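Local coordinates for UPF0131 protein ykqA (Bacillus subtilis, PDB 2QIK), which is a putative gamma-glutamylcyclotransferase that probably acts on gamma-glutamyl compounds, at residues P214-V219 with D228-L233. Sequence-based numbering, arbitrary orientation.
Sequences PAFVDV and DCLTFL
Asp-218 reaches across to the backbone of Asp-228. Its OD1 accepts the N-H of Asp-228, with OD1 to N 2.9 Å, nearly in line with the carboxylate C-O bond. CB of Asp-218 points away from 228-233, and CG lies anti to the carbonyl carbon, beside the backbone N (chi1 -67°); OD1 still reaches Asp-228. The two carboxylates also come close, with Asp-218 OD1 and Asp-228 OD2 4.2 Å apart. One water donates to both oxygens and probably eases their repulsion. Lys-13 pairs with OD2 of Asp-218 and Lys-116 with OD2 of Asp-228, so the like charges are likely to be balanced. An alanine in place of Asp-218 would probably leave the Asp-228 N-H and the water without this acceptor, and Lys-13 without its mate.

Past the turn in the chain at Asp-228, the strands run antiparallel. Ala-215 with Thr-231 and Val-217 with Cys-229 are hydrogen-bonded pairs, each joined by two backbone hydrogen bonds. Pro-214 with Phe-232 and Phe-216 with Leu-230 are non-hydrogen-bonded pairs.

On the face that carries these last four residues, CB of Pro-214 meets CD1 of Leu-230 at 3.9 Å. The Phe-216 ring turns its edge to the carbonyl oxygen of Asp-228, with CD1 3.8 Å from that O. CB of Ala-215, on the opposite face, presses tightly on CD1 of Leu-233 at 3.5 Å. There the side chains of Val-217 and Thr-231 cross at about a right angle, CG2 to CG2 4.1 Å. OG1 of Thr-231 hydrogen-bonds to the carbonyl O of Phe-131.

The pair forms a beta hairpin, strands 212-221 and 224-234, within the AIG2-like family region. Helix 115-122 packs on Phe-216 and Leu-230, and helix 198-204 on Pro-214, Leu-230 and Phe-232. Strand 128-132 adjoins 228-233, with backbone hydrogen bonds from Leu-230 to Tyr-129 and Phe-131.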
ATOM      1  N   PRO A 214      -6.256  -0.605  -1.522  1.00  6.11           N
ATOM      2  CA  PRO A 214      -5.252  -0.151  -2.458  1.00  6.26           C
ATOM      3  C   PRO A 214      -4.136   0.533  -1.702  1.00  6.96           C
ATOM      4  O   PRO A 214      -4.373   1.190  -0.668  1.00  8.32           O
ATOM      5  CB  PRO A 214      -6.032   0.805  -3.353  1.00  9.21           C
ATOM      6  CG  PRO A 214      -7.474   0.664  -3.041  1.00 10.80           C
ATOM      7  CD  PRO A 214      -7.531   0.169  -1.650  1.00  7.98           C
ATOM      8  N   ALA A 215      -2.915   0.380  -2.180  1.00  6.39           N
ATOM      9  CA  ALA A 215      -1.755   0.964  -1.598  1.00  7.41           C
ATOM     10  C   ALA A 215      -0.739   1.219  -2.671  1.00  6.46           C
ATOM     11  O   ALA A 215      -0.895   0.764  -3.812  1.00  6.87           O
ATOM     12  CB  ALA A 215      -1.196   0.069  -0.493  1.00  8.80           C
ATOM     13  N   PHE A 216       0.336   1.913  -2.344  1.00  6.66           N
ATOM     14  CA  PHE A 216       1.316   2.364  -3.332  1.00  7.05           C
ATOM     15  C   PHE A 216       2.732   2.036  -2.848  1.00  8.09           C
ATOM     16  O   PHE A 216       3.027   2.251  -1.653  1.00  8.97           O
ATOM     17  CB  PHE A 216       1.170   3.851  -3.643  1.00  9.86           C
ATOM     18  CG  PHE A 216      -0.210   4.124  -4.161  1.00 11.49           C
ATOM     19  CD1 PHE A 216      -0.518   3.940  -5.457  1.00 13.60           C
ATOM     20  CD2 PHE A 216      -1.247   4.356  -3.277  1.00 12.84           C
ATOM     21  CE1 PHE A 216      -1.844   4.036  -5.897  1.00 14.43           C
ATOM     22  CE2 PHE A 216      -2.556   4.428  -3.688  1.00 15.41           C
ATOM     23  CZ  PHE A 216      -2.809   4.297  -5.018  1.00 16.04           C
ATOM     24  N   VAL A 217       3.542   1.558  -3.762  1.00  8.38           N
ATOM     25  CA  VAL A 217       4.918   1.225  -3.511  1.00  8.63           C
ATOM     26  C   VAL A 217       5.737   1.615  -4.702  1.00  8.51           C
ATOM     27  O   VAL A 217       5.291   1.669  -5.822  1.00  9.76           O
ATOM     28  CB  VAL A 217       5.107  -0.294  -3.195  1.00  8.92           C
ATOM     29  CG1 VAL A 217       4.490  -0.628  -1.887  1.00 10.19           C
ATOM     30  CG2 VAL A 217       4.592  -1.196  -4.313  1.00  9.79           C
ATOM     31  N   ASP A 218       7.019   1.851  -4.435  1.00  9.26           N
ATOM     32  CA  ASP A 218       8.041   2.126  -5.492  1.00  8.56           C
ATOM     33  C   ASP A 218       8.882   0.868  -5.637  1.00  9.86           C
ATOM     34  O   ASP A 218       9.346   0.301  -4.645  1.00 12.27           O
ATOM     35  CB  ASP A 218       8.967   3.281  -5.131  1.00  9.61           C
ATOM     36  CG  ASP A 218       8.290   4.623  -5.087  1.00 10.78           C
ATOM     37  OD1 ASP A 218       7.095   4.788  -5.397  1.00 10.59           O
ATOM     38  OD2 ASP A 218       9.007   5.614  -4.775  1.00 16.42           O
ATOM     39  N   VAL A 219       9.093   0.372  -6.868  1.00 12.25           N
ATOM     40  CA  VAL A 219       9.801  -0.875  -7.072  1.00 13.05           C
ATOM     41  C   VAL A 219      10.814  -0.763  -8.150  1.00 16.20           C
ATOM     42  O   VAL A 219      10.726   0.173  -8.935  1.00 16.36           O
ATOM     43  CB  VAL A 219       8.882  -2.094  -7.379  1.00 12.27           C
ATOM     44  CG1 VAL A 219       7.839  -2.273  -6.327  1.00 12.52           C
ATOM     45  CG2 VAL A 219       8.274  -1.966  -8.804  1.00 12.45           C
ATOM     46  N   ASP A 228       4.994   4.879  -7.372  1.00 10.44           N
ATOM     47  CA  ASP A 228       3.547   4.890  -7.153  1.00 10.17           C
ATOM     48  C   ASP A 228       2.879   3.738  -7.854  1.00  9.42           C
ATOM     49  O   ASP A 228       1.813   3.888  -8.421  1.00 11.73           O
ATOM     50  CB  ASP A 228       2.941   6.239  -7.467  1.00 13.72           C
ATOM     51  CG  ASP A 228       3.233   7.259  -6.427  1.00 15.05           C
ATOM     52  OD1 ASP A 228       3.161   8.482  -6.764  1.00 19.20           O
ATOM     53  OD2 ASP A 228       3.536   6.979  -5.257  1.00 14.33           O
ATOM     54  N   CYS A 229       3.499   2.548  -7.794  1.00  7.83           N
ATOM     55  CA  CYS A 229       2.885   1.337  -8.319  1.00  7.79           C
ATOM     56  C   CYS A 229       1.749   0.933  -7.366  1.00  6.78           C
ATOM     57  O   CYS A 229       1.869   1.030  -6.146  1.00  8.73           O
ATOM     58  CB  CYS A 229       3.875   0.213  -8.355  1.00  8.87           C
ATOM     59  SG  CYS A 229       5.271   0.546  -9.413  1.00 10.39           S
ATOM     60  N   LEU A 230       0.617   0.540  -7.935  1.00  6.33           N
ATOM     61  CA  LEU A 230      -0.509   0.036  -7.142  1.00  6.42           C
ATOM     62  C   LEU A 230      -0.239  -1.360  -6.653  1.00  6.63           C
ATOM     63  O   LEU A 230       0.247  -2.225  -7.382  1.00  6.89           O
ATOM     64  CB  LEU A 230      -1.712  -0.044  -8.043  1.00  7.57           C
ATOM     65  CG  LEU A 230      -2.996  -0.709  -7.484  1.00  7.14           C
ATOM     66  CD1 LEU A 230      -3.535   0.151  -6.335  1.00  9.70           C
ATOM     67  CD2 LEU A 230      -3.998  -0.875  -8.502  1.00  8.97           C
ATOM     68  N   THR A 231      -0.560  -1.601  -5.378  1.00  5.88           N
ATOM     69  CA  THR A 231      -0.648  -2.936  -4.821  1.00  6.26           C
ATOM     70  C   THR A 231      -1.821  -2.982  -3.862  1.00  6.74           C
ATOM     71  O   THR A 231      -2.545  -2.002  -3.755  1.00  7.32           O
ATOM     72  CB  THR A 231       0.735  -3.312  -4.223  1.00  7.03           C
ATOM     73  OG1 THR A 231       0.764  -4.730  -4.015  1.00  8.33           O
ATOM     74  CG2 THR A 231       1.014  -2.661  -2.927  1.00  6.95           C
ATOM     75  N   PHE A 232      -2.053  -4.136  -3.233  1.00  6.63           N
ATOM     76  CA  PHE A 232      -3.137  -4.267  -2.295  1.00  6.15           C
ATOM     77  C   PHE A 232      -2.593  -4.871  -1.038  1.00  6.67           C
ATOM     78  O   PHE A 232      -1.752  -5.786  -1.079  1.00  7.78           O
ATOM     79  CB  PHE A 232      -4.279  -5.136  -2.871  1.00  6.65           C
ATOM     80  CG  PHE A 232      -4.965  -4.509  -4.017  1.00  6.64           C
ATOM     81  CD1 PHE A 232      -4.502  -4.701  -5.294  1.00  7.02           C
ATOM     82  CD2 PHE A 232      -6.046  -3.660  -3.825  1.00  7.29           C
ATOM     83  CE1 PHE A 232      -5.091  -4.077  -6.359  1.00  8.00           C
ATOM     84  CE2 PHE A 232      -6.662  -3.046  -4.879  1.00  7.44           C
ATOM     85  CZ  PHE A 232      -6.173  -3.246  -6.154  1.00  7.53           C
ATOM     86  N   LEU A 233      -3.026  -4.317   0.118  1.00  5.87           N
ATOM     87  CA  LEU A 233      -2.497  -4.770   1.465  1.00  6.47           C
ATOM     88  C   LEU A 233      -3.665  -5.109   2.382  1.00  6.06           C
ATOM     89  O   LEU A 233      -4.721  -4.493   2.291  1.00  6.54           O
ATOM     90  CB  LEU A 233      -1.619  -3.683   2.099  1.00  6.85           C
ATOM     91  CG  LEU A 233      -0.425  -3.254   1.262  1.00  7.24           C
ATOM     92  CD1 LEU A 233       0.227  -2.034   1.888  1.00  8.37           C
ATOM     93  CD2 LEU A 233       0.536  -4.397   1.029  1.00  8.72           C
TER
HETATM   94  O   HOH W   1       4.812   4.945  -3.745  1.00 18.90           O